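Side-chain contacts in peptidase S15/CocE/NonD (Thaumarchaeota archaeon SCGC AB-539-E09, PDB 4PF1), which probably cleaves residues from the amino end of peptides as a serine aminopeptidase of the alpha/beta-hydrolase fold: residues Y210-E215 / A246-E251; D233-A238 / G242-S247. All blocks are in the same frame, centred on the assembly; numbering follows the deposited sequence.

Overall arrangement
Both contacts belong to the helical region that follows strand 178-184 of the alpha/beta-hydrolase sheet and precedes strand 287-292, and they share helix 241-247. Contact 2 joins its body to helix 231-238, the helix just before it; contact 1 joins the turn at its carboxyl end to helix 204-215. Their centres lie 12 Å apart, and they are linked directly by a probable hydrogen bond of 3.1 Å from M250 N to A245 O. Helix 204-215 also reaches contact 2, where it packs against Y235 and M244. The centres of contacts 1 and 2 lie about 21 and 25 Å from the chain centre, on the same side of it.

Contact 1 of 2, residues Y210-E215 / A246-E251; sequences YAYNQE and ASRGME
Y212 presents one edge of its ring to the turn that ends helix 241-247, and M250 fills the angle between that edge and helix 204-215. The tight part is apolar. Y212 CD2 lies 3.7 Å from M250 CG, near the ring plane, and M250 SD sits 5.4 Å from the ring centroid, 78° off its normal, an edge-on Met-aromatic contact. A bend at the last torsion of M250 (chi3 69°) turns its methyl toward helix 204-215, where CE meets A211 CB at 4.0 Å. F23 of the second subunit meets the Y212 ring at about a right angle, so this packing continues into the subunit interface.

The phenol end is the polar side, where Y212 OH and R248 O are joined through a water and not packed directly. The water lies 2.7 Å from Y212 OH and donates to R248 O, also at 2.7 Å, while the carbonyl itself sits near the ring plane, 3.4 Å from Y212 CE2. R248 CB approaches the CE2 side of the ring from off its plane, but its guanidinium leads away to W225. G249, with positive phi, closes the helix in a Schellman motif and brings M250 round to the tyrosine. The chemistry implies a mainly apolar junction whose polar link is made through water.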
# COMPACT_ATOMS: atom_id res chain seq x y z
N TYR A 210 16.19 26.07 -0.80
CA TYR A 210 17.31 25.66 -1.65
C TYR A 210 18.52 26.59 -1.49
O TYR A 210 19.64 26.10 -1.34
CB TYR A 210 16.88 25.59 -3.13
CG TYR A 210 17.98 25.19 -4.07
CD1 TYR A 210 18.75 26.14 -4.74
CD2 TYR A 210 18.25 23.84 -4.34
CE1 TYR A 210 19.76 25.78 -5.61
CE2 TYR A 210 19.26 23.47 -5.22
CZ TYR A 210 20.01 24.44 -5.86
OH TYR A 210 21.00 24.08 -6.73
N ALA A 211 18.30 27.93 -1.51
CA ALA A 211 19.39 28.89 -1.31
C ALA A 211 20.00 28.73 0.09
O ALA A 211 21.21 28.76 0.23
CB ALA A 211 18.89 30.32 -1.50
N TYR A 212 19.15 28.45 1.10
CA TYR A 212 19.58 28.22 2.48
C TYR A 212 20.46 26.98 2.58
O TYR A 212 21.57 27.07 3.08
CB TYR A 212 18.35 28.07 3.40
CG TYR A 212 18.66 28.08 4.88
CD1 TYR A 212 18.98 26.91 5.56
CD2 TYR A 212 18.54 29.26 5.62
CE1 TYR A 212 19.23 26.92 6.93
CE2 TYR A 212 18.77 29.27 6.99
CZ TYR A 212 19.12 28.10 7.64
OH TYR A 212 19.36 28.11 9.00
N ASN A 213 19.97 25.82 2.09
CA ASN A 213 20.67 24.54 2.15
C ASN A 213 22.00 24.55 1.38
O ASN A 213 23.02 24.15 1.93
CB ASN A 213 19.77 23.40 1.62
CG ASN A 213 18.59 23.10 2.52
OD1 ASN A 213 18.61 23.36 3.72
ND2 ASN A 213 17.53 22.55 1.95
N GLN A 214 21.99 25.04 0.14
CA GLN A 214 23.18 25.08 -0.71
C GLN A 214 24.16 26.21 -0.35
O GLN A 214 25.32 26.16 -0.78
CB GLN A 214 22.78 25.22 -2.20
CG GLN A 214 21.99 24.03 -2.77
CD GLN A 214 22.82 22.78 -2.89
OE1 GLN A 214 22.58 21.79 -2.20
NE2 GLN A 214 23.80 22.78 -3.77
N GLU A 215 23.72 27.27 0.38
CA GLU A 215 24.61 28.41 0.62
C GLU A 215 24.86 28.79 2.09
O GLU A 215 25.68 29.68 2.33
CB GLU A 215 24.13 29.64 -0.14
CG GLU A 215 24.07 29.42 -1.64
CD GLU A 215 23.96 30.69 -2.46
OE1 GLU A 215 23.52 31.72 -1.92
OE2 GLU A 215 24.37 30.65 -3.64
N ALA A 246 13.89 36.35 6.30
CA ALA A 246 14.37 37.02 7.51
C ALA A 246 14.14 36.15 8.76
O ALA A 246 14.96 36.20 9.68
CB ALA A 246 13.69 38.36 7.68
N SER A 247 13.05 35.33 8.78
CA SER A 247 12.75 34.43 9.91
C SER A 247 13.79 33.30 10.03
O SER A 247 13.93 32.70 11.10
CB SER A 247 11.34 33.85 9.78
OG SER A 247 11.24 32.90 8.74
N ARG A 248 14.56 33.05 8.95
CA ARG A 248 15.61 32.03 8.91
C ARG A 248 17.01 32.66 8.94
O ARG A 248 18.01 31.94 8.92
CB ARG A 248 15.44 31.12 7.67
CG ARG A 248 14.69 29.82 7.96
CD ARG A 248 13.22 30.06 8.22
NE ARG A 248 12.47 28.81 8.30
CZ ARG A 248 11.20 28.73 8.68
NH1 ARG A 248 10.54 29.81 9.05
NH2 ARG A 248 10.59 27.55 8.72
N GLY A 249 17.06 34.00 9.03
CA GLY A 249 18.30 34.77 9.07
C GLY A 249 19.12 34.63 7.80
O GLY A 249 20.30 34.29 7.87
N MET A 250 18.49 34.87 6.63
CA MET A 250 19.11 34.68 5.32
C MET A 250 19.70 35.98 4.74
O MET A 250 20.06 36.01 3.56
CB MET A 250 18.08 34.10 4.33
CG MET A 250 17.67 32.69 4.65
SD MET A 250 16.52 31.99 3.44
CE MET A 250 17.60 31.83 2.01
N GLU A 251 19.85 37.02 5.58
CA GLU A 251 20.40 38.32 5.16
C GLU A 251 21.84 38.21 4.61
O GLU A 251 22.20 39.00 3.74
CB GLU A 251 20.36 39.33 6.32
CG GLU A 251 18.96 39.83 6.66
CD GLU A 251 18.16 38.99 7.64
OE1 GLU A 251 18.59 37.86 7.95
OE2 GLU A 251 17.10 39.48 8.10
O HOH W 1 17.96 29.84 10.58

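Contact 2 of 2, residues D233-A238 / G242-S247; sequences DAYLRA and GAMAAS
M244 lays its thioether over one face of the Y235 ring. The methyl, CE, is 4.0 Å from the ring centroid and almost along the normal, a CH-pi contact, while SD stands 4.4 Å from the same point, giving a face-on Met-aromatic contact. Nearer the backbone, M244 CG comes within 3.6 Å of Y235 CE2, so the methionine crosses the ring from one rim toward the other. Its route depends on two torsions: CG is anti to the backbone N (chi1 -168°), and a bend at chi2 of 72° carries the sulfur across to the neighbouring helix. There A238 CB touches SD at 4.0 Å, and A234 CB forms a looser contact with CE. Beside this cluster the methyl of A243 meets A238 O at 3.3 Å.

The arrangement, within the S15 family region, is one of two consecutive helices, joined by a short link, that pack nearly at right angles: the segments 233-238 and 242-247 run at 104° to each other, their axes 9.1 Å apart at closest approach. The small side chains of A234 and A238 let the thioether lie close to helix 231-238. Were Y235 replaced by a leucine, M244 would probably lose the flat face under its methyl and sulfur, leaving a gap beneath the thioether and its methyl free to turn.

In the next shell, Q204, E205 and P209 of helix 204-215 touch Y235, as does F581, and L208 packs on M244 together with W224. At the turn, N240 OD1 accepts a hydrogen bond from A243 N. On the M244 backbone, S247 OG donates to the carbonyl oxygen, M244 O, at 2.6 Å. Farther out on helix 231-238, R237 NH2 bridges to D233 OD1 at 2.8 Å; D233 also forms a salt bridge with R441, and R237 one with D513 of the third subunit.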
# COMPACT_ATOMS: atom_id res chain seq x y z
N ASP A 233 0.18 27.14 5.23
CA ASP A 233 -0.01 27.85 6.49
C ASP A 233 1.21 28.68 6.86
O ASP A 233 1.07 29.87 7.18
CB ASP A 233 -0.32 26.84 7.60
CG ASP A 233 -1.63 27.12 8.31
OD1 ASP A 233 -1.64 28.00 9.20
OD2 ASP A 233 -2.63 26.46 7.98
N ALA A 234 2.42 28.08 6.78
CA ALA A 234 3.70 28.72 7.13
C ALA A 234 3.98 29.98 6.30
O ALA A 234 4.26 31.03 6.88
CB ALA A 234 4.84 27.72 6.97
N TYR A 235 3.89 29.88 4.96
CA TYR A 235 4.19 31.00 4.06
C TYR A 235 3.11 32.10 4.12
O TYR A 235 3.45 33.28 3.99
CB TYR A 235 4.39 30.49 2.61
CG TYR A 235 5.74 29.84 2.40
CD1 TYR A 235 5.94 28.49 2.67
CD2 TYR A 235 6.84 30.58 1.96
CE1 TYR A 235 7.18 27.89 2.50
CE2 TYR A 235 8.09 29.99 1.78
CZ TYR A 235 8.26 28.64 2.05
OH TYR A 235 9.49 28.04 1.89
N LEU A 236 1.83 31.74 4.38
CA LEU A 236 0.74 32.71 4.51
C LEU A 236 0.90 33.56 5.78
O LEU A 236 0.68 34.77 5.74
CB LEU A 236 -0.64 32.01 4.49
CG LEU A 236 -1.89 32.91 4.42
CD1 LEU A 236 -1.89 33.80 3.17
CD2 LEU A 236 -3.17 32.08 4.47
N ARG A 237 1.30 32.91 6.91
CA ARG A 237 1.53 33.59 8.19
C ARG A 237 2.71 34.56 8.11
O ARG A 237 2.68 35.60 8.77
CB ARG A 237 1.75 32.58 9.32
CG ARG A 237 0.47 31.89 9.78
CD ARG A 237 0.74 31.00 10.97
NE ARG A 237 -0.17 29.85 11.02
CZ ARG A 237 -0.08 28.86 11.90
NH1 ARG A 237 0.89 28.87 12.82
NH2 ARG A 237 -0.94 27.86 11.88
N ALA A 238 3.73 34.24 7.28
CA ALA A 238 4.89 35.10 7.06
C ALA A 238 4.49 36.36 6.28
O ALA A 238 5.07 37.43 6.50
CB ALA A 238 5.98 34.34 6.32
N GLY A 242 10.10 37.90 1.84
CA GLY A 242 11.13 38.59 2.62
C GLY A 242 11.10 38.25 4.10
O GLY A 242 12.15 38.00 4.69
N ALA A 243 9.89 38.22 4.69
CA ALA A 243 9.72 37.88 6.11
C ALA A 243 10.02 36.41 6.37
O ALA A 243 10.41 36.06 7.48
CB ALA A 243 8.32 38.23 6.58
N MET A 244 9.83 35.54 5.36
CA MET A 244 10.14 34.12 5.48
C MET A 244 11.66 33.93 5.49
O MET A 244 12.18 33.15 6.29
CB MET A 244 9.49 33.30 4.35
CG MET A 244 9.53 31.80 4.59
SD MET A 244 8.39 31.24 5.89
CE MET A 244 8.72 29.52 5.87
N ALA A 245 12.37 34.68 4.62
CA ALA A 245 13.83 34.64 4.53
C ALA A 245 14.48 35.25 5.78
O ALA A 245 15.46 34.71 6.28
CB ALA A 245 14.30 35.37 3.28
N ALA A 246 13.89 36.35 6.30
CA ALA A 246 14.37 37.02 7.51
C ALA A 246 14.14 36.15 8.76
O ALA A 246 14.96 36.20 9.68
CB ALA A 246 13.69 38.36 7.68
N SER A 247 13.05 35.33 8.78
CA SER A 247 12.75 34.43 9.91
C SER A 247 13.79 33.30 10.03
O SER A 247 13.93 32.70 11.10
CB SER A 247 11.34 33.85 9.78
OG SER A 247 11.24 32.90 8.74